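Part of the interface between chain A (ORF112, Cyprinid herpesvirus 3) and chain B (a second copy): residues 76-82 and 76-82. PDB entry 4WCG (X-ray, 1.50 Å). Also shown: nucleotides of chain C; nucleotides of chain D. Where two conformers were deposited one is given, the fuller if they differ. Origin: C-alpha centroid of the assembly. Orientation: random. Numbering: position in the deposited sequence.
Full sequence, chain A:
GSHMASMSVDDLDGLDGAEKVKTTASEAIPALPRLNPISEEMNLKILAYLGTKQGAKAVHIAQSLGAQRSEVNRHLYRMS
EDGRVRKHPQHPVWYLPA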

ATOM      1  N   LEU A  76       1.825   8.100  -3.946  1.00 17.81           N
ATOM      2  CA  LEU A  76       2.341   6.746  -4.197  1.00 16.26           C
ATOM      3  C   LEU A  76       1.905   5.782  -3.105  1.00 17.52           C
ATOM      4  O   LEU A  76       1.402   4.682  -3.373  1.00 18.09           O
ATOM      5  CB  LEU A  76       3.876   6.737  -4.284  1.00 16.46           C
ATOM      6  CG  LEU A  76       4.480   7.305  -5.567  1.00 15.49           C
ATOM      7  CD1 LEU A  76       5.974   7.584  -5.369  1.00 19.69           C
ATOM      8  CD2 LEU A  76       4.280   6.297  -6.709  1.00 18.14           C
ATOM      9  N   TYR A  77       2.104   6.177  -1.853  1.00 16.96           N
ATOM     10  CA  TYR A  77       1.762   5.270  -0.772  1.00 17.21           C
ATOM     11  C   TYR A  77       0.256   5.009  -0.702  1.00 19.06           C
ATOM     12  O   TYR A  77      -0.158   3.887  -0.441  1.00 19.94           O
ATOM     13  CB  TYR A  77       2.293   5.798   0.563  1.00 17.07           C
ATOM     14  CG  TYR A  77       3.766   5.479   0.777  1.00 17.91           C
ATOM     15  CD1 TYR A  77       4.763   6.321   0.289  1.00 17.97           C
ATOM     16  CD2 TYR A  77       4.145   4.320   1.427  1.00 16.39           C
ATOM     17  CE1 TYR A  77       6.100   6.023   0.484  1.00 15.47           C
ATOM     18  CE2 TYR A  77       5.470   4.005   1.623  1.00 17.70           C
ATOM     19  CZ  TYR A  77       6.450   4.861   1.146  1.00 16.43           C
ATOM     20  OH  TYR A  77       7.767   4.526   1.355  1.00 18.23           O
ATOM     21  N   ARG A  78      -0.575   6.020  -0.936  1.00 17.83           N
ATOM     22  CA  ARG A  78      -2.001   5.738  -0.928  1.00 18.88           C
ATOM     23  C   ARG A  78      -2.405   4.831  -2.099  1.00 19.99           C
ATOM     24  O   ARG A  78      -3.251   3.946  -1.922  1.00 21.26           O
ATOM     25  CB  ARG A  78      -2.796   7.032  -0.927  1.00 21.06           C
ATOM     26  CG  ARG A  78      -2.671   7.788   0.408  1.00 26.93           C
ATOM     27  CD  ARG A  78      -3.027   6.933   1.650  1.00 29.89           C
ATOM     28  NE  ARG A  78      -3.070   7.747   2.867  1.00 31.15           N
ATOM     29  CZ  ARG A  78      -3.359   7.300   4.092  1.00 36.96           C
ATOM     30  NH1 ARG A  78      -3.635   6.012   4.312  1.00 34.62           N
ATOM     31  NH2 ARG A  78      -3.376   8.153   5.113  1.00 31.61           N
ATOM     32  N   MET A  79      -1.803   5.034  -3.277  1.00 19.67           N
ATOM     33  CA  MET A  79      -2.094   4.139  -4.415  1.00 19.13           C
ATOM     34  C   MET A  79      -1.615   2.715  -4.160  1.00 19.97           C
ATOM     35  O   MET A  79      -2.199   1.756  -4.685  1.00 23.35           O
ATOM     36  CB  MET A  79      -1.469   4.663  -5.710  1.00 19.07           C
ATOM     37  CG  MET A  79      -2.345   5.717  -6.369  1.00 19.82           C
ATOM     38  SD  MET A  79      -1.855   6.094  -8.060  1.00 22.59           S
ATOM     39  CE  MET A  79      -0.280   6.919  -7.772  1.00 23.23           C
ATOM     40  N   SER A  80      -0.568   2.559  -3.359  1.00 18.73           N
ATOM     41  CA  SER A  80      -0.048   1.227  -3.106  1.00 17.99           C
ATOM     42  C   SER A  80      -1.039   0.416  -2.259  1.00 19.54           C
ATOM     43  O   SER A  80      -1.045  -0.809  -2.311  1.00 20.52           O
ATOM     44  CB  SER A  80       1.321   1.291  -2.418  1.00 23.16           C
ATOM     45  OG  SER A  80       1.214   1.616  -1.040  1.00 22.66           O
ATOM     46  N   GLU A  81      -1.888   1.083  -1.476  1.00 19.00           N
ATOM     47  CA  GLU A  81      -2.846   0.379  -0.631  1.00 21.76           C
ATOM     48  C   GLU A  81      -3.772  -0.511  -1.439  1.00 23.03           C
ATOM     49  O   GLU A  81      -4.037  -1.635  -1.040  1.00 24.15           O
ATOM     50  CB  GLU A  81      -3.684   1.358   0.201  1.00 24.36           C
ATOM     51  CG  GLU A  81      -2.842   2.151   1.172  1.00 25.68           C
ATOM     52  CD  GLU A  81      -3.575   3.302   1.811  1.00 28.25           C
ATOM     53  OE1 GLU A  81      -4.803   3.440   1.622  1.00 30.89           O
ATOM     54  OE2 GLU A  81      -2.896   4.068   2.522  1.00 32.16           O
ATOM     55  N   ASP A  82      -4.268  -0.002  -2.571  1.00 23.00           N
ATOM     56  CA  ASP A  82      -5.187  -0.794  -3.378  1.00 26.93           C
ATOM     57  C   ASP A  82      -4.525  -1.364  -4.617  1.00 26.47           C
ATOM     58  O   ASP A  82      -5.207  -1.834  -5.529  1.00 32.98           O
ATOM     59  CB  ASP A  82      -6.433   0.015  -3.767  1.00 33.73           C
ATOM     60  CG  ASP A  82      -6.106   1.340  -4.430  1.00 37.54           C
ATOM     61  OD1 ASP A  82      -5.103   1.973  -4.067  1.00 39.08           O
ATOM     62  OD2 ASP A  82      -6.888   1.762  -5.308  1.00 54.75           O
TER
ATOM     63  N   LEU B  76      -1.054  -4.204   8.243  1.00 15.73           N
ATOM     64  CA  LEU B  76      -1.750  -4.276   6.953  1.00 16.13           C
ATOM     65  C   LEU B  76      -1.244  -3.210   5.992  1.00 16.49           C
ATOM     66  O   LEU B  76      -0.931  -3.493   4.827  1.00 16.76           O
ATOM     67  CB  LEU B  76      -3.259  -4.101   7.137  1.00 16.96           C
ATOM     68  CG  LEU B  76      -4.003  -5.303   7.694  1.00 16.24           C
ATOM     69  CD1 LEU B  76      -5.397  -4.868   8.121  1.00 17.31           C
ATOM     70  CD2 LEU B  76      -4.070  -6.413   6.632  1.00 18.82           C
ATOM     71  N   TYR B  77      -1.193  -1.967   6.454  1.00 16.28           N
ATOM     72  CA  TYR B  77      -0.788  -0.897   5.552  1.00 14.57           C
ATOM     73  C   TYR B  77       0.654  -1.066   5.085  1.00 18.28           C
ATOM     74  O   TYR B  77       0.957  -0.817   3.917  1.00 19.06           O
ATOM     75  CB  TYR B  77      -1.018   0.459   6.217  1.00 16.51           C
ATOM     76  CG  TYR B  77      -2.474   0.906   6.138  1.00 16.46           C
ATOM     77  CD1 TYR B  77      -3.398   0.559   7.128  1.00 17.63           C
ATOM     78  CD2 TYR B  77      -2.922   1.700   5.072  1.00 18.74           C
ATOM     79  CE1 TYR B  77      -4.722   0.964   7.044  1.00 16.57           C
ATOM     80  CE2 TYR B  77      -4.234   2.101   4.991  1.00 21.10           C
ATOM     81  CZ  TYR B  77      -5.134   1.729   5.971  1.00 18.94           C
ATOM     82  OH  TYR B  77      -6.429   2.177   5.854  1.00 20.84           O
ATOM     83  N   ARG B  78       1.554  -1.475   5.969  0.53 16.07           N
ATOM     84  CA  ARG B  78       2.925  -1.681   5.514  0.53 16.23           C
ATOM     85  C   ARG B  78       2.994  -2.842   4.512  0.53 16.75           C
ATOM     86  O   ARG B  78       3.683  -2.738   3.498  0.53 16.60           O
ATOM     87  CB  ARG B  78       3.864  -1.916   6.696  0.53 22.34           C
ATOM     88  CG  ARG B  78       4.144  -0.652   7.518  0.53 32.95           C
ATOM     89  CD  ARG B  78       4.614   0.542   6.660  0.53 28.13           C
ATOM     90  NE  ARG B  78       4.906   1.711   7.490  0.53 28.84           N
ATOM     91  CZ  ARG B  78       5.218   2.933   7.054  0.53 33.28           C
ATOM     92  NH1 ARG B  78       5.289   3.219   5.754  0.53 29.73           N
ATOM     93  NH2 ARG B  78       5.465   3.889   7.941  0.53 26.08           N
ATOM     94  N   MET B  79       2.268  -3.929   4.767  1.00 18.63           N
ATOM     95  CA  MET B  79       2.291  -5.056   3.829  1.00 19.76           C
ATOM     96  C   MET B  79       1.712  -4.647   2.485  1.00 20.27           C
ATOM     97  O   MET B  79       2.109  -5.187   1.456  1.00 23.22           O
ATOM     98  CB  MET B  79       1.514  -6.268   4.362  1.00 18.17           C
ATOM     99  CG  MET B  79       2.326  -7.121   5.304  1.00 18.31           C
ATOM    100  SD  MET B  79       1.577  -8.750   5.558  1.00 19.98           S
ATOM    101  CE  MET B  79       0.226  -8.326   6.641  1.00 22.78           C
ATOM    102  N   SER B  80       0.784  -3.698   2.479  1.00 16.90           N
ATOM    103  CA  SER B  80       0.160  -3.285   1.216  1.00 19.11           C
ATOM    104  C   SER B  80       1.133  -2.545   0.303  1.00 22.58           C
ATOM    105  O   SER B  80       0.953  -2.538  -0.912  1.00 22.05           O
ATOM    106  CB  SER B  80      -1.074  -2.401   1.457  1.00 18.67           C
ATOM    107  OG  SER B  80      -0.717  -1.096   1.857  1.00 21.19           O
ATOM    108  N   GLU B  81       2.160  -1.932   0.883  1.00 19.61           N
ATOM    109  CA  GLU B  81       3.127  -1.138   0.105  1.00 21.27           C
ATOM    110  C   GLU B  81       3.773  -1.964  -0.977  1.00 23.23           C
ATOM    111  O   GLU B  81       3.962  -1.483  -2.099  1.00 25.58           O
ATOM    112  CB  GLU B  81       4.219  -0.571   1.000  1.00 22.46           C
ATOM    113  CG  GLU B  81       3.678   0.388   2.008  1.00 22.97           C
ATOM    114  CD  GLU B  81       4.701   0.886   2.997  1.00 28.66           C
ATOM    115  OE1 GLU B  81       5.902   0.538   2.902  1.00 30.26           O
ATOM    116  OE2 GLU B  81       4.277   1.644   3.886  1.00 29.58           O
ATOM    117  N   ASP B  82       4.145  -3.191  -0.639  1.00 27.00           N
ATOM    118  CA  ASP B  82       4.867  -4.030  -1.581  1.00 30.95           C
ATOM    119  C   ASP B  82       3.993  -5.166  -2.103  1.00 27.98           C
ATOM    120  O   ASP B  82       4.486  -6.094  -2.726  1.00 31.11           O
ATOM    121  CB  ASP B  82       6.152  -4.574  -0.940  1.00 32.29           C
ATOM    122  CG  ASP B  82       5.907  -5.220   0.416  1.00 44.76           C
ATOM    123  OD1 ASP B  82       4.837  -5.828   0.608  1.00 51.89           O
ATOM    124  OD2 ASP B  82       6.795  -5.125   1.288  1.00 62.21           O
TER
ATOM    125  P    DG C   5      -6.170   2.620  13.748  1.00 19.94           P
ATOM    126  OP1  DG C   5      -7.220   1.711  13.432  1.00 22.15           O
ATOM    127  OP2  DG C   5      -5.822   2.825  15.125  1.00 24.04           O
ATOM    128  O5'  DG C   5      -4.863   2.158  12.979  1.00 20.92           O
ATOM    129  C5'  DG C   5      -3.679   2.884  13.138  1.00 19.25           C
ATOM    130  C4'  DG C   5      -2.600   2.353  12.226  1.00 19.33           C
ATOM    131  O4'  DG C   5      -3.046   2.407  10.862  1.00 19.75           O
ATOM    132  C3'  DG C   5      -1.322   3.173  12.294  1.00 19.19           C
ATOM    133  O3'  DG C   5      -0.444   2.533  13.199  1.00 21.86           O
ATOM    134  C2'  DG C   5      -0.804   3.139  10.873  1.00 21.18           C
ATOM    135  C1'  DG C   5      -2.014   2.846  10.009  1.00 20.92           C
ATOM    136  N9   DG C   5      -2.536   3.945   9.212  1.00 20.55           N
ATOM    137  C8   DG C   5      -2.836   3.881   7.878  1.00 19.17           C
ATOM    138  N7   DG C   5      -3.336   4.986   7.411  1.00 20.31           N
ATOM    139  C5   DG C   5      -3.371   5.835   8.503  1.00 19.81           C
ATOM    140  C6   DG C   5      -3.824   7.168   8.610  1.00 19.47           C
ATOM    141  O6   DG C   5      -4.296   7.888   7.739  1.00 20.02           O
ATOM    142  N1   DG C   5      -3.685   7.648   9.904  1.00 16.27           N
ATOM    143  C2   DG C   5      -3.202   6.933  10.962  1.00 19.80           C
ATOM    144  N2   DG C   5      -3.161   7.569  12.133  1.00 18.02           N
ATOM    145  N3   DG C   5      -2.795   5.683  10.880  1.00 19.44           N
ATOM    146  C4   DG C   5      -2.891   5.205   9.627  1.00 18.05           C
ATOM    147  P    DG D   5       8.821  12.410   2.185  1.00 18.01           P
ATOM    148  OP1  DG D   5       9.617  11.978   1.060  1.00 19.71           O
ATOM    149  OP2  DG D   5       8.830  13.807   2.543  1.00 19.84           O
ATOM    150  O5'  DG D   5       7.344  11.929   1.902  1.00 18.08           O
ATOM    151  C5'  DG D   5       6.344  12.141   2.859  1.00 18.63           C
ATOM    152  C4'  DG D   5       5.065  11.454   2.449  1.00 17.00           C
ATOM    153  O4'  DG D   5       5.271  10.036   2.363  1.00 18.33           O
ATOM    154  C3'  DG D   5       3.929  11.653   3.443  1.00 19.33           C
ATOM    155  O3'  DG D   5       3.132  12.707   2.940  1.00 22.47           O
ATOM    156  C2'  DG D   5       3.196  10.325   3.437  1.00 19.69           C
ATOM    157  C1'  DG D   5       4.191   9.315   2.912  1.00 18.71           C
ATOM    158  N9   DG D   5       4.737   8.356   3.866  1.00 19.80           N
ATOM    159  C8   DG D   5       4.823   7.005   3.680  1.00 20.33           C
ATOM    160  N7   DG D   5       5.416   6.389   4.659  1.00 18.96           N
ATOM    161  C5   DG D   5       5.745   7.398   5.546  1.00 17.95           C
ATOM    162  C6   DG D   5       6.393   7.335   6.795  1.00 17.83           C
ATOM    163  O6   DG D   5       6.811   6.352   7.385  1.00 19.28           O
ATOM    164  N1   DG D   5       6.548   8.595   7.350  1.00 16.81           N
ATOM    165  C2   DG D   5       6.119   9.762   6.782  1.00 16.58           C
ATOM    166  N2   DG D   5       6.352  10.873   7.475  1.00 16.70           N
ATOM    167  N3   DG D   5       5.501   9.832   5.621  1.00 17.11           N
ATOM    168  C4   DG D   5       5.343   8.620   5.065  1.00 17.30           C
ATOM    169  P    DC D   4      10.441   6.766   1.579  1.00 17.07           P
ATOM    170  OP1  DC D   4       9.438   6.409   0.563  1.00 18.09           O
ATOM    171  OP2  DC D   4      11.534   7.673   1.207  1.00 18.85           O
ATOM    172  O5'  DC D   4       9.688   7.347   2.868  1.00 19.37           O
ATOM    173  C5'  DC D   4       8.477   8.047   2.728  1.00 18.25           C
ATOM    174  C4'  DC D   4       8.498   9.299   3.593  1.00 16.99           C
ATOM    175  O4'  DC D   4       8.533   8.920   5.001  1.00 17.49           O
ATOM    176  C3'  DC D   4       9.703  10.222   3.372  1.00 17.63           C
ATOM    177  O3'  DC D   4       9.281  11.589   3.458  1.00 18.04           O
ATOM    178  C2'  DC D   4      10.608   9.871   4.550  1.00 16.76           C
ATOM    179  C1'  DC D   4       9.570   9.637   5.643  1.00 16.84           C
ATOM    180  N1   DC D   4      10.080   8.820   6.764  1.00 16.26           N
ATOM    181  C2   DC D   4      10.567   9.441   7.903  1.00 16.81           C
ATOM    182  O2   DC D   4      10.562  10.677   7.952  1.00 17.46           O
ATOM    183  N3   DC D   4      11.041   8.679   8.926  1.00 17.64           N
ATOM    184  C4   DC D   4      11.026   7.347   8.819  1.00 16.39           C
ATOM    185  N4   DC D   4      11.498   6.628   9.842  1.00 19.92           N
ATOM    186  C5   DC D   4      10.539   6.694   7.651  1.00 18.77           C
ATOM    187  C6   DC D   4      10.071   7.457   6.663  1.00 16.29           C
HETATM  188  O   HOH W   1       8.264   2.987   3.571  1.00 29.35           O

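Two copies of a protein can meet without a single direct hydrogen bond between the segments in contact, while several of their polar groups bond within their own chain. The paired 76-82 stretches of ORF112 illustrate this. Their helices cross almost at right angles, at 95°, with axes 8.6 Å apart at closest approach, and together bury 316 Å². The register is reciprocal: Ser A80 CA lies 5.1 Å from Glu B81 CA, and Glu A81 CA 5.1 Å from Ser B80 CA.

At the crossing, the serine of each chain lies against the glutamate of the other. Both serines point toward the partner, yet each hydroxyl bonds backward into its own helix, Ser A80 OG donating to Tyr A77 O and Ser B80 OG to Tyr B77 O, both at 2.7 Å. Across the interface these hydroxyls make packing contacts, Ser A80 OG lying 3.5 Å from Glu B81 CA and Ser B80 OG 3.6 Å from Glu A81 CA. Ser A80 O and Ser B80 O approach to 3.0 Å, but as two acceptors they cannot bond to each other.

Charge is likewise paired within each chain. Salt bridges join Arg A78 NH1 to Glu A81 OE2 at 2.7 Å and Arg B78 NH1 to Glu B81 OE2 at 2.6 Å. Each carboxylate then meets the edge of the opposing tyrosine, where ring hydrogens carry partial positive charge: Glu A81 OE2 is 3.4 Å from Tyr B77 CE2, and Glu B81 OE2 3.5 Å from Tyr A77 CE2.

Nucleic acid extends the network. Arg A78 NH2 donates to O6 of DG5 in chain C at 2.8 Å, while that guanine's C8 lies over a face of Tyr B77, 3.5 Å from CD1. One nucleotide thus contacts both protein chains, and DG5 of chain D repeats the arrangement with Arg B78 and Tyr A77.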